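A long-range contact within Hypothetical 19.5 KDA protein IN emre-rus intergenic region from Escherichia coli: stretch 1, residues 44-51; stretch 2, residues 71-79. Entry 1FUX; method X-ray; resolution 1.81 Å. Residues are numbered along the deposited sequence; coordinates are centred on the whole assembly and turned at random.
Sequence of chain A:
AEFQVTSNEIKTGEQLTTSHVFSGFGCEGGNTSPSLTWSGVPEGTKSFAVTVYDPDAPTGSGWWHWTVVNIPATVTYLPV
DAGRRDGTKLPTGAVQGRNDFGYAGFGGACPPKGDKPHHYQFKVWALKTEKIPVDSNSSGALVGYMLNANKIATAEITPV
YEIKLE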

# COMPACT_ATOMS: atom_id res chain seq x y z
N GLY A 44 -28.00 -0.16 -11.57
CA GLY A 44 -27.22 1.00 -11.28
C GLY A 44 -25.75 0.93 -11.71
O GLY A 44 -25.12 1.99 -11.75
N THR A 45 -25.24 -0.23 -12.12
CA THR A 45 -23.80 -0.27 -12.51
C THR A 45 -23.37 0.61 -13.65
O THR A 45 -23.95 0.63 -14.75
N LYS A 46 -22.32 1.43 -13.55
CA LYS A 46 -21.84 2.31 -14.59
C LYS A 46 -20.37 2.11 -14.99
O LYS A 46 -19.80 2.79 -15.85
N SER A 47 -19.74 1.16 -14.34
CA SER A 47 -18.40 0.72 -14.63
C SER A 47 -18.01 -0.43 -13.67
O SER A 47 -18.67 -0.71 -12.65
N PHE A 48 -16.95 -1.12 -14.08
CA PHE A 48 -16.46 -2.22 -13.24
C PHE A 48 -14.97 -2.00 -12.88
O PHE A 48 -14.30 -1.17 -13.49
N ALA A 49 -14.58 -2.72 -11.81
CA ALA A 49 -13.14 -2.59 -11.44
C ALA A 49 -12.71 -3.96 -10.98
O ALA A 49 -13.56 -4.78 -10.56
N VAL A 50 -11.41 -4.29 -11.08
CA VAL A 50 -10.95 -5.57 -10.56
C VAL A 50 -9.73 -5.27 -9.64
O VAL A 50 -8.91 -4.48 -10.09
N THR A 51 -9.67 -5.88 -8.47
CA THR A 51 -8.50 -5.67 -7.62
C THR A 51 -8.01 -7.03 -7.21
O THR A 51 -8.75 -8.01 -7.10
N ILE A 71 -13.61 -0.10 -16.24
CA ILE A 71 -14.06 -1.12 -17.17
C ILE A 71 -15.49 -0.67 -17.55
O ILE A 71 -16.35 -0.51 -16.68
N PRO A 72 -15.71 -0.44 -18.84
CA PRO A 72 -17.04 -0.02 -19.29
C PRO A 72 -18.11 -0.96 -18.79
O PRO A 72 -18.03 -2.19 -18.71
N ALA A 73 -19.29 -0.39 -18.48
CA ALA A 73 -20.43 -1.15 -17.98
C ALA A 73 -20.90 -2.21 -18.97
O ALA A 73 -21.55 -3.13 -18.52
N THR A 74 -20.55 -2.10 -20.25
CA THR A 74 -20.91 -3.13 -21.21
C THR A 74 -19.99 -4.35 -21.24
O THR A 74 -20.32 -5.30 -21.99
N VAL A 75 -18.86 -4.35 -20.53
CA VAL A 75 -18.03 -5.56 -20.57
C VAL A 75 -18.22 -6.43 -19.35
O VAL A 75 -18.29 -5.96 -18.19
N THR A 76 -18.28 -7.75 -19.48
CA THR A 76 -18.48 -8.68 -18.39
C THR A 76 -17.36 -9.72 -18.35
O THR A 76 -17.44 -10.77 -17.74
N TYR A 77 -16.18 -9.31 -18.91
CA TYR A 77 -15.13 -10.29 -18.99
C TYR A 77 -13.74 -9.66 -19.12
O TYR A 77 -13.70 -8.75 -19.89
N LEU A 78 -12.78 -10.25 -18.48
CA LEU A 78 -11.38 -9.93 -18.66
C LEU A 78 -10.73 -11.22 -19.16
O LEU A 78 -10.68 -12.24 -18.49
N PRO A 79 -10.05 -11.11 -20.29
CA PRO A 79 -9.34 -12.27 -20.81
C PRO A 79 -8.05 -12.54 -20.07
O PRO A 79 -7.54 -11.61 -19.37

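What forms the apolar centre of the contact? F48 and I71 face each other across an antiparallel bridge, with their side chains on the same face of the sheet, so CB of F48 lies 3.9 Å from CB of I71. I71 is in the m rotamer with chi2 t, and its CD1 reaches CG2 of V50 at 4.2 Å. V50, in the t rotamer, points toward the second stretch and also brings CG2 to 3.9 Å from CD1 of L78. L78, m with chi2 t, points back toward the first stretch.

Where does the F48 ring go? With chi1 m and chi2 near 96°, the ring reaches beyond its CB to the turn that follows I71. Its edge meets carbonyls there: CD1 of F48 is 3.5 Å from O of P72, and CE1 of F48 is 3.3 Å from O of A73. O of V75 lies equally close to CE1 of F48, at 3.3 Å, but obliquely. The type I turn from P72 to V75 carries these oxygens, which lie by the CD1 and CE1 side of the ring.

What holds the backbones beneath this packing? Paired hydrogen bonds do: N of F48 donates to O of I71 at 2.7 Å, and N of I71 donates to O of F48 at 3.0 Å. CA of S47 also approaches O of I71 at 3.1 Å, a CA-H...O contact. S47 is p, with its CA-to-CB bond sideways, and its OG is hydrogen-bonded elsewhere in the structure.

How does the contact end at its polar edge? CB of A73, its whole side chain, rests 3.8 Å from both O of T45 and C of K46. Beside it a water bridges the stretches, donating to O of K46 at 3.1 Å and accepting from N of A73 at 2.7 Å. The CA-to-CB bond of K46 points away.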

# COMPACT_ATOMS: atom_id res chain seq x y z
CB THR A 45 -23.42 -1.73 -12.79
OG1 THR A 45 -23.72 -2.62 -11.71
CG2 THR A 45 -21.92 -1.83 -13.08
CB LYS A 46 -22.01 3.79 -14.19
CG LYS A 46 -23.15 3.97 -13.22
CD LYS A 46 -23.87 5.27 -13.18
CE LYS A 46 -25.27 5.20 -13.81
NZ LYS A 46 -25.51 6.56 -14.40
CB SER A 47 -17.30 1.76 -14.62
OG SER A 47 -17.06 2.22 -13.30
CB PHE A 48 -16.56 -3.58 -13.95
CG PHE A 48 -17.98 -3.98 -14.30
CD1 PHE A 48 -18.47 -3.72 -15.59
CD2 PHE A 48 -18.77 -4.60 -13.36
CE1 PHE A 48 -19.78 -4.12 -15.88
CE2 PHE A 48 -20.09 -4.98 -13.65
CZ PHE A 48 -20.57 -4.74 -14.94
CB ALA A 49 -13.00 -1.50 -10.40
CB VAL A 50 -10.52 -6.58 -11.64
CG1 VAL A 50 -9.86 -7.84 -11.07
CG2 VAL A 50 -11.82 -7.02 -12.36
CB THR A 51 -8.73 -4.82 -6.33
OG1 THR A 51 -9.80 -5.36 -5.55
CG2 THR A 51 -9.01 -3.35 -6.68
CB ILE A 71 -13.99 -2.52 -16.62
CG1 ILE A 71 -12.53 -2.90 -16.25
CG2 ILE A 71 -14.52 -3.48 -17.67
CD1 ILE A 71 -12.50 -4.09 -15.30
CB PRO A 72 -16.96 0.01 -20.81
CG PRO A 72 -15.51 0.04 -21.13
CD PRO A 72 -14.76 -0.55 -19.94
CB ALA A 73 -21.65 -0.28 -17.66
CB THR A 74 -20.88 -2.61 -22.66
OG1 THR A 74 -19.86 -1.65 -22.86
CG2 THR A 74 -22.23 -1.95 -22.99
CB VAL A 75 -16.62 -5.29 -21.06
CG1 VAL A 75 -16.33 -3.93 -21.73
CG2 VAL A 75 -15.51 -5.68 -20.11
CB THR A 76 -19.85 -9.40 -18.32
OG1 THR A 76 -20.13 -10.01 -19.59
CG2 THR A 76 -20.97 -8.45 -17.95
CB TYR A 77 -15.32 -10.93 -20.39
CG TYR A 77 -14.30 -11.97 -20.77
CD1 TYR A 77 -14.13 -13.08 -19.95
CD2 TYR A 77 -13.52 -11.87 -21.93
CE1 TYR A 77 -13.23 -14.08 -20.22
CE2 TYR A 77 -12.61 -12.88 -22.23
CZ TYR A 77 -12.48 -13.96 -21.38
OH TYR A 77 -11.61 -14.99 -21.66
CB LEU A 78 -10.69 -9.50 -17.35
CG LEU A 78 -11.02 -8.07 -16.92
CD1 LEU A 78 -10.08 -7.67 -15.76
CD2 LEU A 78 -10.93 -7.07 -18.02
CB PRO A 79 -9.04 -11.90 -22.28
CG PRO A 79 -9.05 -10.42 -22.30
CD PRO A 79 -9.96 -9.95 -21.16
O HOH W 1 -19.36 2.31 -18.93